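Local atomic coordinates of encapsulated ferritin-like protein (Haliangium ochraceum, PDB entry 5N5F), a protein that oxidises Fe(2+) to Fe(3+) as a ferritin-like ferroxidase cargo inside an encapsulin nanocompartment, releasing the mineralised iron for storage there. Residues 54-57 against 58-62; 31-34 against 35-39. All coordinates share one frame; numbering follows the deposited sequence.

How the contacts relate
Both contacts lie in the antiparallel long-helix pair of this N-terminal, EncFtn-like domain of a longer protein, which crystallises as a decameric ring: contact 2 on helix 16-44, contact 1 on helix 48-75, centres about 8 Å apart. Each is local, between residues about one turn apart. Contact 2 is buried, contact 1 partly so. Their chemistry differs too. At 31-39 aromatic rings lie over backbone carbonyls and an aliphatic carbon, whereas at 54-62 an imidazole, an amide, a carboxylate and a water are joined by polar bonds. The two stretches meet directly: Val-62 CG2 packs against Val-35 CG2 at 3.6 Å. Each also carries a glutamate, Glu-61 or Glu-31, assigned to iron binding by similarity.

Contact 1: residues 54-57 against 58-62; sequences LIHN and KNEEV
The imidazole of His-56 and the carboxylate of Glu-60, one helical turn apart, meet obliquely, their planes 49° apart. The closest approach is Glu-60 OE2 to His-56 CE1, 3.3 Å, and water 1 completes the link: it donates to Glu-60 OE2 at 2.9 Å and is hydrogen-bonded to His-56 NE2 at 3.2 Å, lying at the ring's edge. Glu-60's other oxygen, OE1, is hydrogen-bonded to His-64 NE2 of a neighbouring subunit. A chi1 of 172°, with CG trans to the backbone N, swings the His-56 ring out beside Asn-57, where ND1 donates to Asn-57 OD1 at 2.9 Å (N-H...O 163°). That acceptor lies in the ring plane, so the bonds at both nitrogens probably restrain the ring's rotation. A leucine at His-56 would probably leave Asn-57 OD1 without this donor and break the water link to Glu-60. On another side of the helix, the flat amide of Asn-59 lies by the Ile-55 carbonyl, CG to O 3.3 Å, while its ND2 reaches Ile-55 CG2 at 4.0 Å. Successive i to i+4 backbone bonds run beneath, the one from Glu-60 N to His-56 O weak at 3.4 Å. Glu-61, an iron ligand by similarity, bends at chi2 and packs on His-64 of that subunit. Ile-55, Lys-58 and Val-62 touch helix 16-44, so this stretch of helix 48-75 joins its partner helix to a subunit interface.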
loop_
_atom_site.group_PDB
_atom_site.type_symbol
_atom_site.label_atom_id
_atom_site.label_comp_id
_atom_site.label_asym_id
_atom_site.label_seq_id
_atom_site.Cartn_x
_atom_site.Cartn_y
_atom_site.Cartn_z
ATOM N N LEU B 54 16.166 -3.591 22.239
ATOM C CA LEU B 54 14.896 -3.892 21.589
ATOM C C LEU B 54 13.891 -4.470 22.579
ATOM O O LEU B 54 12.714 -4.095 22.567
ATOM C CB LEU B 54 15.123 -4.859 20.427
ATOM C CG LEU B 54 15.760 -4.284 19.159
ATOM C CD1 LEU B 54 16.085 -5.404 18.189
ATOM C CD2 LEU B 54 14.854 -3.256 18.494
ATOM N N ILE B 55 14.339 -5.386 23.443
ATOM C CA ILE B 55 13.443 -5.980 24.431
ATOM C C ILE B 55 13.004 -4.933 25.447
ATOM O O ILE B 55 11.826 -4.865 25.820
ATOM C CB ILE B 55 14.126 -7.182 25.115
ATOM C CG1 ILE B 55 14.488 -8.262 24.088
ATOM C CG2 ILE B 55 13.231 -7.774 26.216
ATOM C CD1 ILE B 55 13.294 -8.967 23.451
ATOM N N HIS B 56 13.941 -4.105 25.913
ATOM C CA HIS B 56 13.610 -3.103 26.920
ATOM C C HIS B 56 12.539 -2.146 26.418
ATOM O O HIS B 56 11.607 -1.803 27.153
ATOM C CB HIS B 56 14.863 -2.325 27.319
ATOM C CG HIS B 56 14.585 -1.151 28.205
ATOM N ND1 HIS B 56 14.140 0.060 27.719
ATOM C CD2 HIS B 56 14.693 -1.001 29.546
ATOM C CE1 HIS B 56 13.984 0.905 28.723
ATOM N NE2 HIS B 56 14.313 0.285 29.843
ATOM N N ASN B 57 12.657 -1.697 25.171
ATOM C CA ASN B 57 11.680 -0.763 24.634
ATOM C C ASN B 57 10.404 -1.478 24.209
ATOM O O ASN B 57 9.315 -0.904 24.313
ATOM C CB ASN B 57 12.289 0.015 23.465
ATOM C CG ASN B 57 13.413 0.938 23.908
ATOM O OD1 ASN B 57 13.575 1.215 25.101
ATOM N ND2 ASN B 57 14.191 1.426 22.951
ATOM N N LYS B 58 10.517 -2.723 23.743
ATOM C CA LYS B 58 9.331 -3.543 23.529
ATOM C C LYS B 58 8.457 -3.545 24.775
ATOM O O LYS B 58 7.240 -3.334 24.703
ATOM C CB LYS B 58 9.743 -4.972 23.162
ATOM C CG LYS B 58 8.585 -5.964 23.098
ATOM C CD LYS B 58 9.056 -7.406 23.134
ATOM C CE LYS B 58 8.048 -8.273 23.875
ATOM N NZ LYS B 58 8.227 -9.730 23.605
ATOM N N ASN B 59 9.074 -3.780 25.934
ATOM C CA ASN B 59 8.321 -3.880 27.176
ATOM C C ASN B 59 7.640 -2.566 27.526
ATOM O O ASN B 59 6.539 -2.571 28.090
ATOM C CB ASN B 59 9.250 -4.330 28.304
ATOM C CG ASN B 59 9.685 -5.774 28.148
ATOM O OD1 ASN B 59 9.095 -6.532 27.375
ATOM N ND2 ASN B 59 10.708 -6.167 28.892
ATOM N N GLU B 60 8.267 -1.433 27.202
ATOM C CA GLU B 60 7.601 -0.155 27.424
ATOM C C GLU B 60 6.468 0.063 26.430
ATOM O O GLU B 60 5.494 0.755 26.748
ATOM C CB GLU B 60 8.614 0.987 27.356
ATOM C CG GLU B 60 9.650 0.931 28.471
ATOM C CD GLU B 60 10.415 2.232 28.649
ATOM O OE1 GLU B 60 10.252 3.148 27.817
ATOM O OE2 GLU B 60 11.179 2.338 29.631
ATOM N N GLU B 61 6.565 -0.518 25.231
ATOM C CA GLU B 61 5.439 -0.459 24.304
ATOM C C GLU B 61 4.239 -1.214 24.864
ATOM O O GLU B 61 3.096 -0.771 24.713
ATOM C CB GLU B 61 5.836 -1.021 22.937
ATOM C CG GLU B 61 6.943 -0.241 22.230
ATOM C CD GLU B 61 6.649 1.243 22.130
ATOM O OE1 GLU B 61 5.558 1.607 21.641
ATOM O OE2 GLU B 61 7.504 2.045 22.557
ATOM N N VAL B 62 4.480 -2.357 25.511
ATOM C CA VAL B 62 3.401 -3.059 26.208
ATOM C C VAL B 62 2.767 -2.139 27.243
ATOM O O VAL B 62 1.539 -2.019 27.325
ATOM C CB VAL B 62 3.927 -4.351 26.859
ATOM C CG1 VAL B 62 2.808 -5.058 27.646
ATOM C CG2 VAL B 62 4.496 -5.287 25.816
HETATM O O HOH W 1 13.389 2.903 31.406
#

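Contact 2: residues 31-34 against 35-39; sequences ELEA and VDWYQ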
loop_
_atom_site.group_PDB
_atom_site.type_symbol
_atom_site.label_atom_id
_atom_site.label_comp_id
_atom_site.label_asym_id
_atom_site.label_seq_id
_atom_site.Cartn_x
_atom_site.Cartn_y
_atom_site.Cartn_z
ATOM N N GLU B 31 0.939 0.470 19.055
ATOM C CA GLU B 31 1.790 -0.037 20.123
ATOM C C GLU B 31 1.878 -1.558 20.080
ATOM O O GLU B 31 2.955 -2.128 20.282
ATOM C CB GLU B 31 1.273 0.457 21.474
ATOM C CG GLU B 31 1.522 1.951 21.688
ATOM C CD GLU B 31 0.532 2.606 22.634
ATOM O OE1 GLU B 31 -0.495 1.977 22.970
ATOM O OE2 GLU B 31 0.780 3.765 23.037
ATOM N N LEU B 32 0.762 -2.235 19.796
ATOM C CA LEU B 32 0.801 -3.688 19.673
ATOM C C LEU B 32 1.647 -4.128 18.484
ATOM O O LEU B 32 2.288 -5.183 18.535
ATOM C CB LEU B 32 -0.618 -4.247 19.550
ATOM C CG LEU B 32 -1.496 -4.092 20.799
ATOM C CD1 LEU B 32 -2.915 -4.513 20.495
ATOM C CD2 LEU B 32 -0.940 -4.902 21.963
ATOM N N GLU B 33 1.661 -3.344 17.405
ATOM C CA GLU B 33 2.519 -3.681 16.274
ATOM C C GLU B 33 3.991 -3.569 16.654
ATOM O O GLU B 33 4.804 -4.419 16.272
ATOM C CB GLU B 33 2.186 -2.782 15.083
ATOM C CG GLU B 33 0.827 -3.091 14.469
ATOM C CD GLU B 33 0.444 -2.150 13.344
ATOM O OE1 GLU B 33 1.177 -1.170 13.100
ATOM O OE2 GLU B 33 -0.598 -2.395 12.700
ATOM N N ALA B 34 4.348 -2.535 17.419
ATOM C CA ALA B 34 5.715 -2.417 17.913
ATOM C C ALA B 34 6.111 -3.628 18.750
ATOM O O ALA B 34 7.257 -4.091 18.682
ATOM C CB ALA B 34 5.862 -1.133 18.730
ATOM N N VAL B 35 5.176 -4.153 19.550
ATOM C CA VAL B 35 5.467 -5.316 20.386
ATOM C C VAL B 35 5.818 -6.519 19.521
ATOM O O VAL B 35 6.754 -7.269 19.821
ATOM C CB VAL B 35 4.274 -5.614 21.316
ATOM C CG1 VAL B 35 4.474 -6.929 22.066
ATOM C CG2 VAL B 35 4.079 -4.472 22.303
ATOM N N ASP B 36 5.066 -6.734 18.442
ATOM C CA ASP B 36 5.344 -7.863 17.562
ATOM C C ASP B 36 6.644 -7.654 16.789
ATOM O O ASP B 36 7.470 -8.568 16.690
ATOM C CB ASP B 36 4.171 -8.070 16.603
ATOM C CG ASP B 36 4.358 -9.268 15.698
ATOM O OD1 ASP B 36 5.212 -10.122 16.002
ATOM O OD2 ASP B 36 3.639 -9.363 14.681
ATOM N N TRP B 37 6.847 -6.454 16.245
ATOM C CA TRP B 37 8.017 -6.207 15.408
ATOM C C TRP B 37 9.307 -6.187 16.221
ATOM O O TRP B 37 10.355 -6.620 15.725
ATOM C CB TRP B 37 7.842 -4.891 14.653
ATOM C CG TRP B 37 6.653 -4.887 13.747
ATOM C CD1 TRP B 37 5.959 -5.975 13.295
ATOM C CD2 TRP B 37 6.006 -3.739 13.186
ATOM N NE1 TRP B 37 4.923 -5.574 12.485
ATOM C CE2 TRP B 37 4.932 -4.206 12.401
ATOM C CE3 TRP B 37 6.230 -2.362 13.270
ATOM C CZ2 TRP B 37 4.086 -3.345 11.705
ATOM C CZ3 TRP B 37 5.390 -1.509 12.580
ATOM C CH2 TRP B 37 4.331 -2.003 11.807
ATOM N N TYR B 38 9.261 -5.698 17.460
ATOM C CA TYR B 38 10.470 -5.682 18.278
ATOM C C TYR B 38 10.912 -7.095 18.629
ATOM O O TYR B 38 12.106 -7.409 18.573
ATOM C CB TYR B 38 10.244 -4.865 19.549
ATOM C CG TYR B 38 10.241 -3.365 19.339
ATOM C CD1 TYR B 38 10.104 -2.809 18.070
ATOM C CD2 TYR B 38 10.386 -2.503 20.416
ATOM C CE1 TYR B 38 10.099 -1.437 17.887
ATOM C CE2 TYR B 38 10.389 -1.132 20.243
ATOM C CZ TYR B 38 10.244 -0.604 18.980
ATOM O OH TYR B 38 10.244 0.761 18.818
ATOM N N GLN B 39 9.966 -7.966 18.986
ATOM C CA GLN B 39 10.327 -9.339 19.314
ATOM C C GLN B 39 10.942 -10.042 18.113
ATOM O O GLN B 39 11.960 -10.731 18.242
ATOM C CB GLN B 39 9.098 -10.100 19.816
ATOM C CG GLN B 39 9.409 -11.494 20.338
ATOM C CD GLN B 39 10.400 -11.481 21.487
ATOM O OE1 GLN B 39 10.154 -10.874 22.530
ATOM N NE2 GLN B 39 11.533 -12.144 21.297
#
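Glu-33 and Trp-37 both hold CG anti to the carbonyl carbon (chi1 -70° and -61°), which sends the two side chains off the helix side by side, pointing the same way. This is i to i+4 packing within helix 16-44, in the ferritin-like helical pair of the EncFtn domain. Glu-33 CB sits over the six-membered ring of Trp-37, 4.0 Å from its centroid and only 12° off the normal, a CH-pi contact. Beyond it the extended chain carries the carboxylate along the ring, the planes inclined to each other and Glu-33 OE1 3.5 Å from Trp-37 CH2. The Glu-33 carbonyl oxygen lies above the indole, offset toward its rim, while accepting the Trp-37 N-H at 2.9 Å; that bond is nearly straight. The next pair repeats the theme with less side-chain contact: the Ala-34 carbonyl carbon lies over a face of the Tyr-38 ring, Ala-34 O is 3.1 Å from Tyr-38 CG while accepting the Tyr-38 N-H at 2.8 Å, and the small methyl Ala-34 CB approaches Tyr-38 CE1 at 4.3 Å.

Other sides of the helix meet neighbouring subunits. Trp-37 meets the ring of His-8 of a neighbouring subunit, and Asp-36 OD2 is hydrogen-bonded to His-22 ND1 of that subunit. Glu-31, an iron ligand by similarity, is hydrogen-bonded through OE1 to Thr-68 OG1 and packs on Tyr-38 of another neighbouring subunit, consistent with a metal site at a subunit interface. On the face toward helix 48-75, the Val-35 branch CG2 lies beside its own backbone N and comes within 3.3 Å of Glu-31 O.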